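Local coordinates for protein S-adenosyl-L-methionine-dependent 2-deoxy-scyllo-inosamine dehydrogenase (Bacillus circulans, PDB 4M7S) that catalyses the radical S-adenosylmethionine-dependent two-electron oxidation of 2-deoxy-scyllo-inosamine to amino-dideoxy-scyllo-inosose in butirosin biosynthesis, using two [4Fe-4S] clusters, at residues Glu35-Met45 / Leu67-Thr78; Ala85-Leu96 / Gly108-His117. All coordinates share one frame; numbering follows the deposited sequence.

Contact 1: residues Glu35-Met45 / Leu67-Thr78. With IMD (imidazole), chain F.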
# COMPACT_ATOMS: atom_id res chain seq x y z
N GLU A 35 6.17 -13.85 6.13
CA GLU A 35 6.17 -13.56 4.70
C GLU A 35 4.95 -14.02 3.92
O GLU A 35 4.35 -15.04 4.23
CB GLU A 35 7.43 -14.07 4.04
CG GLU A 35 8.23 -12.96 3.42
CD GLU A 35 9.63 -13.37 3.12
OE1 GLU A 35 9.83 -13.97 2.04
OE2 GLU A 35 10.52 -13.11 3.95
N MSE A 36 4.62 -13.26 2.89
CA MSE A 36 3.49 -13.64 2.05
C MSE A 36 3.80 -14.94 1.29
O MSE A 36 4.87 -15.09 0.71
CB MSE A 36 3.13 -12.53 1.06
CG MSE A 36 1.97 -12.92 0.16
SE MSE A 36 1.38 -11.51 -1.03
CE MSE A 36 0.52 -10.34 0.28
N ASP A 37 2.86 -15.88 1.34
CA ASP A 37 2.93 -17.10 0.54
C ASP A 37 3.11 -16.72 -0.94
O ASP A 37 2.33 -15.96 -1.49
CB ASP A 37 1.63 -17.91 0.73
CG ASP A 37 1.70 -19.30 0.09
OD1 ASP A 37 2.50 -19.52 -0.84
OD2 ASP A 37 0.92 -20.18 0.51
N PRO A 38 4.18 -17.24 -1.59
CA PRO A 38 4.38 -16.94 -3.01
C PRO A 38 3.18 -17.34 -3.88
O PRO A 38 2.91 -16.70 -4.89
CB PRO A 38 5.62 -17.76 -3.39
CG PRO A 38 5.90 -18.66 -2.20
CD PRO A 38 5.32 -17.98 -1.01
N ALA A 39 2.47 -18.39 -3.47
CA ALA A 39 1.24 -18.77 -4.14
C ALA A 39 0.19 -17.67 -4.02
O ALA A 39 -0.58 -17.44 -4.95
CB ALA A 39 0.71 -20.04 -3.55
N LEU A 40 0.15 -16.99 -2.88
CA LEU A 40 -0.83 -15.91 -2.70
C LEU A 40 -0.45 -14.71 -3.55
O LEU A 40 -1.32 -14.06 -4.14
CB LEU A 40 -0.95 -15.50 -1.22
CG LEU A 40 -2.02 -14.43 -0.93
CD1 LEU A 40 -3.41 -14.95 -1.28
CD2 LEU A 40 -1.96 -13.98 0.53
N TYR A 41 0.85 -14.42 -3.62
CA TYR A 41 1.30 -13.33 -4.47
C TYR A 41 1.04 -13.65 -5.94
O TYR A 41 0.71 -12.76 -6.72
CB TYR A 41 2.79 -13.03 -4.26
CG TYR A 41 3.22 -11.77 -4.98
CD1 TYR A 41 3.04 -10.52 -4.41
CD2 TYR A 41 3.79 -11.83 -6.25
CE1 TYR A 41 3.41 -9.36 -5.06
CE2 TYR A 41 4.19 -10.67 -6.92
CZ TYR A 41 4.00 -9.45 -6.30
OH TYR A 41 4.37 -8.30 -6.94
N LYS A 42 1.18 -14.92 -6.31
CA LYS A 42 0.86 -15.30 -7.69
C LYS A 42 -0.62 -15.08 -8.04
O LYS A 42 -0.92 -14.57 -9.12
CB LYS A 42 1.29 -16.73 -8.03
CG LYS A 42 0.95 -17.11 -9.47
CD LYS A 42 1.81 -18.27 -9.97
CE LYS A 42 1.38 -18.76 -11.35
NZ LYS A 42 -0.02 -19.23 -11.37
N THR A 43 -1.54 -15.47 -7.16
CA THR A 43 -2.95 -15.23 -7.51
C THR A 43 -3.27 -13.74 -7.56
O THR A 43 -4.10 -13.33 -8.35
CB THR A 43 -4.02 -16.04 -6.69
OG1 THR A 43 -4.93 -15.14 -6.04
CG2 THR A 43 -3.41 -16.94 -5.67
N LEU A 44 -2.59 -12.93 -6.75
CA LEU A 44 -2.77 -11.48 -6.85
C LEU A 44 -2.29 -10.96 -8.21
O LEU A 44 -2.94 -10.12 -8.84
CB LEU A 44 -2.03 -10.74 -5.74
CG LEU A 44 -2.15 -9.21 -5.82
CD1 LEU A 44 -3.63 -8.76 -5.71
CD2 LEU A 44 -1.31 -8.53 -4.76
N MSE A 45 -1.14 -11.46 -8.66
CA MSE A 45 -0.62 -11.10 -9.98
C MSE A 45 -1.62 -11.47 -11.08
O MSE A 45 -1.84 -10.70 -12.02
CB MSE A 45 0.74 -11.78 -10.25
CG MSE A 45 1.91 -11.21 -9.42
SE MSE A 45 2.17 -9.29 -9.70
CE MSE A 45 1.30 -8.66 -8.08
N LEU A 67 13.37 -6.98 3.21
CA LEU A 67 13.52 -8.14 4.09
C LEU A 67 12.83 -9.36 3.49
O LEU A 67 13.03 -10.48 3.93
CB LEU A 67 12.95 -7.85 5.48
CG LEU A 67 13.90 -7.26 6.52
CD1 LEU A 67 13.22 -7.08 7.87
CD2 LEU A 67 15.10 -8.18 6.66
N CYS A 68 12.01 -9.13 2.47
CA CYS A 68 11.26 -10.21 1.85
C CYS A 68 12.23 -11.10 1.08
O CYS A 68 12.93 -10.62 0.18
CB CYS A 68 10.22 -9.64 0.89
SG CYS A 68 9.25 -10.89 0.03
N LYS A 69 12.27 -12.38 1.42
CA LYS A 69 13.25 -13.26 0.78
C LYS A 69 12.90 -13.55 -0.68
O LYS A 69 13.76 -13.95 -1.46
CB LYS A 69 13.46 -14.55 1.58
CG LYS A 69 12.34 -15.58 1.54
CD LYS A 69 12.60 -16.65 2.61
CE LYS A 69 11.85 -17.96 2.34
NZ LYS A 69 10.40 -17.93 2.68
N ASN A 70 11.64 -13.30 -1.05
CA ASN A 70 11.16 -13.54 -2.41
C ASN A 70 10.99 -12.26 -3.19
O ASN A 70 10.34 -12.25 -4.23
CB ASN A 70 9.79 -14.24 -2.39
CG ASN A 70 9.89 -15.70 -2.04
OD1 ASN A 70 10.69 -16.44 -2.61
ND2 ASN A 70 9.06 -16.14 -1.09
N LEU A 71 11.58 -11.16 -2.70
CA LEU A 71 11.35 -9.87 -3.34
C LEU A 71 11.70 -9.84 -4.84
O LEU A 71 10.91 -9.35 -5.64
CB LEU A 71 12.08 -8.74 -2.60
CG LEU A 71 11.70 -7.37 -3.18
CD1 LEU A 71 10.23 -7.06 -2.92
CD2 LEU A 71 12.61 -6.27 -2.67
N ASP A 72 12.86 -10.37 -5.22
CA ASP A 72 13.26 -10.34 -6.63
C ASP A 72 12.24 -11.07 -7.50
O ASP A 72 11.87 -10.57 -8.56
CB ASP A 72 14.64 -10.97 -6.84
CG ASP A 72 15.77 -10.12 -6.28
OD1 ASP A 72 15.51 -9.00 -5.78
OD2 ASP A 72 16.93 -10.57 -6.35
N LEU A 73 11.83 -12.25 -7.04
CA LEU A 73 10.81 -13.05 -7.70
C LEU A 73 9.53 -12.24 -7.87
O LEU A 73 8.96 -12.17 -8.96
CB LEU A 73 10.52 -14.27 -6.82
CG LEU A 73 9.82 -15.55 -7.29
CD1 LEU A 73 8.57 -15.78 -6.48
CD2 LEU A 73 9.54 -15.59 -8.79
N PHE A 74 9.08 -11.63 -6.77
CA PHE A 74 7.85 -10.84 -6.77
C PHE A 74 7.93 -9.64 -7.71
O PHE A 74 6.97 -9.34 -8.42
CB PHE A 74 7.49 -10.37 -5.35
CG PHE A 74 7.07 -11.49 -4.43
CD1 PHE A 74 6.74 -12.73 -4.93
CD2 PHE A 74 7.01 -11.29 -3.06
CE1 PHE A 74 6.35 -13.76 -4.09
CE2 PHE A 74 6.63 -12.31 -2.21
CZ PHE A 74 6.30 -13.54 -2.72
N VAL A 75 9.07 -8.96 -7.71
CA VAL A 75 9.25 -7.82 -8.62
C VAL A 75 9.30 -8.28 -10.08
O VAL A 75 8.69 -7.66 -10.96
CB VAL A 75 10.52 -7.03 -8.26
CG1 VAL A 75 10.79 -5.96 -9.29
CG2 VAL A 75 10.37 -6.41 -6.87
N GLY A 76 10.02 -9.37 -10.34
CA GLY A 76 10.10 -9.93 -11.68
C GLY A 76 8.73 -10.34 -12.20
O GLY A 76 8.43 -10.18 -13.39
N MSE A 77 7.90 -10.88 -11.32
CA MSE A 77 6.54 -11.28 -11.70
C MSE A 77 5.65 -10.09 -12.08
O MSE A 77 4.75 -10.22 -12.91
CB MSE A 77 5.88 -12.09 -10.59
CG MSE A 77 6.48 -13.47 -10.38
SE MSE A 77 5.69 -14.44 -8.87
CE MSE A 77 3.93 -14.78 -9.63
N THR A 78 5.89 -8.92 -11.48
CA THR A 78 5.06 -7.77 -11.82
C THR A 78 5.29 -7.39 -13.26
O THR A 78 4.35 -7.05 -13.98
CB THR A 78 5.33 -6.54 -10.93
OG1 THR A 78 6.59 -5.96 -11.30
CG2 THR A 78 5.33 -6.92 -9.48
N1 IMD F . 1.30 -22.40 -0.48
C2 IMD F . 2.15 -23.21 -1.14
N3 IMD F . 1.85 -24.49 -0.83
C4 IMD F . 0.81 -24.49 0.04
C5 IMD F . 0.46 -23.16 0.26
O HOH W 1 7.66 -14.31 0.64
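Tyr41 and Phe74 lie nearly flat on one another in an offset stack, centroids 4.2 Å apart and planes turned by 24°, and each ring also takes the other residue's CB over its face. Tyr41 reaches across because its CG stands anti to the backbone N (chi1 -172°), which carries the ring over that of Phe74. Phe74 is sandwiched: Tyr41 covers one face, and the carbonyl oxygen of Asn70, a turn earlier, sits above the opposite one. At the edge of the tyrosine ring comes the selenium of Met77, a selenomethionine, in a Met-aromatic contact with SE 4.2 Å from Tyr41 CD2. Its methyl CE then runs on to Lys42 CB at 3.7 Å, while the lysine's amine turns off to Glu46.

The loops before the two helices are tied by a carboxylate-to-amide bond and a water. Glu35 spreads its carboxylate over the backbone N of Lys69, which bonds OE2 at 3.2 Å from above the carboxylate plane and OE1 only weakly. One water donates to Glu35 OE1 and Met36 O and accepts from Asn70 ND2, linking both loops. Tyr41 also touches Val10 of strand 7-10, which joins the helix pair to the sheet. With axes 10.7 Å apart and only 14° from parallel, these are neighbouring helices on the outside of the radical SAM alpha/beta fold, a partial TIM barrel.

Contact 2: residues Ala85-Leu96 / Gly108-His117. With SF4 (iron/sulfur cluster), chain C.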
# COMPACT_ATOMS: atom_id res chain seq x y z
N ALA A 85 2.04 -1.57 -15.19
CA ALA A 85 2.00 -1.01 -13.83
C ALA A 85 3.32 -0.35 -13.47
O ALA A 85 4.33 -0.56 -14.15
CB ALA A 85 1.66 -2.09 -12.82
N ARG A 86 3.32 0.44 -12.40
CA ARG A 86 4.52 1.17 -11.97
C ARG A 86 4.94 0.73 -10.58
O ARG A 86 4.34 1.16 -9.59
CB ARG A 86 4.26 2.68 -12.02
CG ARG A 86 5.40 3.56 -11.49
CD ARG A 86 5.16 5.02 -11.86
NE ARG A 86 6.07 5.93 -11.16
CZ ARG A 86 7.27 6.27 -11.60
NH1 ARG A 86 8.02 7.11 -10.89
NH2 ARG A 86 7.74 5.78 -12.74
N PRO A 87 5.95 -0.15 -10.50
CA PRO A 87 6.43 -0.72 -9.24
C PRO A 87 7.30 0.28 -8.47
O PRO A 87 8.25 0.83 -9.03
CB PRO A 87 7.29 -1.92 -9.69
CG PRO A 87 6.93 -2.15 -11.15
CD PRO A 87 6.59 -0.78 -11.67
N ILE A 88 6.96 0.50 -7.20
CA ILE A 88 7.67 1.45 -6.36
C ILE A 88 8.10 0.76 -5.08
O ILE A 88 7.31 0.03 -4.48
CB ILE A 88 6.75 2.61 -5.91
CG1 ILE A 88 5.97 3.19 -7.10
CG2 ILE A 88 7.55 3.68 -5.17
CD1 ILE A 88 6.84 3.84 -8.13
N ILE A 89 9.34 0.99 -4.65
CA ILE A 89 9.79 0.48 -3.36
C ILE A 89 9.80 1.60 -2.31
O ILE A 89 10.44 2.64 -2.51
CB ILE A 89 11.20 -0.12 -3.43
CG1 ILE A 89 11.20 -1.44 -4.21
CG2 ILE A 89 11.76 -0.36 -2.02
CD1 ILE A 89 10.62 -2.60 -3.42
N TYR A 90 9.08 1.40 -1.21
CA TYR A 90 9.22 2.28 -0.06
C TYR A 90 10.05 1.51 0.98
O TYR A 90 9.65 0.44 1.43
CB TYR A 90 7.85 2.63 0.51
CG TYR A 90 6.96 3.44 -0.42
CD1 TYR A 90 6.28 2.84 -1.48
CD2 TYR A 90 6.79 4.80 -0.23
CE1 TYR A 90 5.45 3.58 -2.32
CE2 TYR A 90 5.96 5.55 -1.06
CZ TYR A 90 5.30 4.93 -2.10
OH TYR A 90 4.48 5.67 -2.93
N THR A 91 11.21 2.05 1.35
CA THR A 91 12.14 1.30 2.19
C THR A 91 12.84 2.19 3.22
O THR A 91 13.03 3.38 2.96
CB THR A 91 13.19 0.59 1.31
OG1 THR A 91 14.12 -0.13 2.13
CG2 THR A 91 13.94 1.60 0.43
N ASN A 92 13.20 1.64 4.38
CA ASN A 92 14.00 2.41 5.33
C ASN A 92 15.46 2.52 4.90
O ASN A 92 16.24 3.26 5.51
CB ASN A 92 13.91 1.87 6.78
CG ASN A 92 14.33 0.42 6.91
OD1 ASN A 92 15.21 -0.07 6.19
ND2 ASN A 92 13.68 -0.30 7.83
N GLY A 93 15.82 1.78 3.85
CA GLY A 93 17.15 1.89 3.26
C GLY A 93 18.24 1.02 3.87
O GLY A 93 19.31 0.89 3.28
N ASP A 94 17.99 0.43 5.04
CA ASP A 94 19.05 -0.29 5.76
C ASP A 94 19.58 -1.51 5.00
O ASP A 94 20.68 -2.00 5.28
CB ASP A 94 18.56 -0.72 7.14
CG ASP A 94 18.13 0.46 8.00
OD1 ASP A 94 18.62 1.58 7.76
OD2 ASP A 94 17.29 0.26 8.90
N PHE A 95 18.78 -2.02 4.07
CA PHE A 95 19.16 -3.17 3.26
C PHE A 95 19.46 -2.81 1.81
O PHE A 95 19.81 -3.67 1.01
CB PHE A 95 18.07 -4.24 3.31
CG PHE A 95 17.99 -4.97 4.62
CD1 PHE A 95 18.74 -6.11 4.84
CD2 PHE A 95 17.18 -4.50 5.64
CE1 PHE A 95 18.68 -6.79 6.05
CE2 PHE A 95 17.11 -5.15 6.86
CZ PHE A 95 17.87 -6.30 7.07
N LEU A 96 19.32 -1.53 1.47
CA LEU A 96 19.48 -1.07 0.09
C LEU A 96 20.94 -0.81 -0.30
O LEU A 96 21.39 0.34 -0.30
CB LEU A 96 18.64 0.18 -0.17
CG LEU A 96 18.48 0.59 -1.64
CD1 LEU A 96 17.93 -0.57 -2.46
CD2 LEU A 96 17.57 1.80 -1.77
N GLY A 108 12.42 -4.33 -12.51
CA GLY A 108 11.24 -3.55 -12.82
C GLY A 108 10.91 -2.36 -11.94
O GLY A 108 10.07 -1.54 -12.32
N ILE A 109 11.56 -2.24 -10.78
CA ILE A 109 11.26 -1.11 -9.89
C ILE A 109 11.59 0.21 -10.58
O ILE A 109 12.72 0.40 -11.06
CB ILE A 109 12.04 -1.19 -8.55
CG1 ILE A 109 11.65 -2.44 -7.76
CG2 ILE A 109 11.77 0.08 -7.69
CD1 ILE A 109 10.14 -2.60 -7.56
N GLN A 110 10.63 1.12 -10.63
CA GLN A 110 10.85 2.41 -11.28
C GLN A 110 11.21 3.51 -10.29
O GLN A 110 11.69 4.57 -10.68
CB GLN A 110 9.62 2.80 -12.09
CG GLN A 110 9.36 1.87 -13.27
CD GLN A 110 8.12 2.25 -14.04
OE1 GLN A 110 7.63 3.37 -13.94
NE2 GLN A 110 7.59 1.30 -14.82
N LYS A 111 10.99 3.26 -9.00
CA LYS A 111 11.29 4.29 -8.01
C LYS A 111 11.54 3.71 -6.63
O LYS A 111 10.83 2.80 -6.19
CB LYS A 111 10.15 5.31 -7.96
CG LYS A 111 10.49 6.61 -7.24
CD LYS A 111 9.51 7.68 -7.66
CE LYS A 111 9.67 8.97 -6.88
NZ LYS A 111 8.59 9.97 -7.17
N PHE A 112 12.57 4.23 -5.97
CA PHE A 112 12.85 3.91 -4.57
C PHE A 112 12.63 5.15 -3.72
O PHE A 112 13.21 6.21 -3.97
CB PHE A 112 14.31 3.44 -4.41
CG PHE A 112 14.65 2.20 -5.20
CD1 PHE A 112 15.06 2.28 -6.52
CD2 PHE A 112 14.58 0.94 -4.60
CE1 PHE A 112 15.40 1.13 -7.24
CE2 PHE A 112 14.91 -0.22 -5.32
CZ PHE A 112 15.32 -0.12 -6.64
N ILE A 113 11.76 5.02 -2.72
CA ILE A 113 11.54 6.09 -1.76
C ILE A 113 12.23 5.64 -0.49
O ILE A 113 11.73 4.74 0.19
CB ILE A 113 10.05 6.28 -1.43
CG1 ILE A 113 9.19 6.27 -2.70
CG2 ILE A 113 9.84 7.55 -0.59
CD1 ILE A 113 9.48 7.39 -3.64
N VAL A 114 13.37 6.23 -0.18
CA VAL A 114 14.11 5.80 1.00
C VAL A 114 13.84 6.74 2.17
O VAL A 114 13.96 7.96 2.02
CB VAL A 114 15.63 5.74 0.74
CG1 VAL A 114 16.36 5.27 1.99
CG2 VAL A 114 15.94 4.82 -0.43
N THR A 115 13.49 6.18 3.31
CA THR A 115 13.28 6.97 4.52
C THR A 115 14.22 6.53 5.63
O THR A 115 14.07 5.45 6.20
CB THR A 115 11.83 6.86 5.02
OG1 THR A 115 10.93 6.89 3.90
CG2 THR A 115 11.50 8.02 5.96
N GLN A 116 15.21 7.37 5.95
CA GLN A 116 16.04 7.15 7.13
C GLN A 116 15.13 7.25 8.35
O GLN A 116 14.53 8.30 8.59
CB GLN A 116 17.15 8.19 7.20
CG GLN A 116 17.95 8.14 8.49
CD GLN A 116 18.71 6.84 8.65
OE1 GLN A 116 19.21 6.28 7.68
NE2 GLN A 116 18.79 6.35 9.89
N HIS A 117 15.02 6.17 9.13
CA HIS A 117 14.08 6.16 10.25
C HIS A 117 14.73 6.14 11.63
O HIS A 117 15.95 6.24 11.76
CB HIS A 117 13.09 5.00 10.12
CG HIS A 117 11.89 5.33 9.28
ND1 HIS A 117 10.88 6.16 9.72
CD2 HIS A 117 11.55 4.95 8.03
CE1 HIS A 117 9.97 6.27 8.77
NE2 HIS A 117 10.35 5.55 7.74
FE1 SF4 C . 9.75 0.11 10.10
FE2 SF4 C . 10.02 2.42 11.39
FE3 SF4 C . 7.59 1.44 10.98
FE4 SF4 C . 9.00 2.38 8.86
S1 SF4 C . 8.20 3.62 10.61
S2 SF4 C . 7.81 0.42 8.92
S3 SF4 C . 11.15 1.82 9.47
S4 SF4 C . 9.21 0.48 12.32
O HOH W 2 16.30 3.90 8.13
O HOH W 3 19.80 3.70 6.19
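Strands 86-91 and 111-116, joined by helix 98-107 in a beta-alpha-beta unit, run parallel, 4.7 Å apart at closest and 12° from exact alignment. Ile89 and Thr91 each use both backbone polar atoms toward the partner strand: Ile89 N donates to Lys111 O, Ile113 N to Ile89 O at 2.7 Å and almost straight (177°), Thr91 N to Ile113 O, and Thr115 N to Thr91 O. Gln110 N also donates to Pro87 O.

On one face, Tyr90 and Ile113 point the same way, with Ile113 CG1 over the tyrosine ring, 4.0 Å from its centroid. The other carries Ile89 beside Phe112, Ile89 CB lying 3.7 Å from Phe112 CD2; Leu101 and Leu104 of helix 98-107 cover the phenylalanine. Further along, Leu96 CD2 meets Val114 CG2 at 3.7 Å.

At the C-terminal ends of the strands the chemistry changes. Thr91 OG1, also hydrogen-bonded to Glu64, accepts from Gly93 N in an ST turn and Asn92 OD1 from Asp94 N in an Asx turn, while Asn92 ND2 bonds Asn17. One water donates to Asn92 O and accepts from His117 N at 2.8 Å. The His117 ring, poorly ordered, lays a face toward the iron-sulfur cluster, its CD2 3.5 Å from S3, and its ND1 is hydrogen-bonded to Tyr22 OH. Asn92 ND2 is 3.7 Å from the same sulfide. Main-chain bonds thus join the strands and apolar side chains pack on both faces, while polar turns at their ends line the cluster pocket without ligating iron through Asn92 or His117.

Overall arrangement
Contact 1 precedes contact 2 along the chain, helix 71-81 leading into strand 86-91, and their centres lie 16 Å apart. They meet directly at several points: Val75 CG1 rests 3.8 Å from Ile109 CD1, Thr78 OG1 lies 3.8 Å from Pro87 CG, and Leu67 CD2 packs 3.4 Å from Phe95 CZ. Contact 1 is part of the helical layer and contact 2 part of the sheet of one radical SAM fold. Contact 2 reaches the AdoMet-binding cluster through Asn92 and His117, near Cys16 and Cys20, inferred ligands of that cluster. In contact 1 the side chain of Leu67 comes to about 8 Å from the same iron-sulfur cluster, nearest atoms.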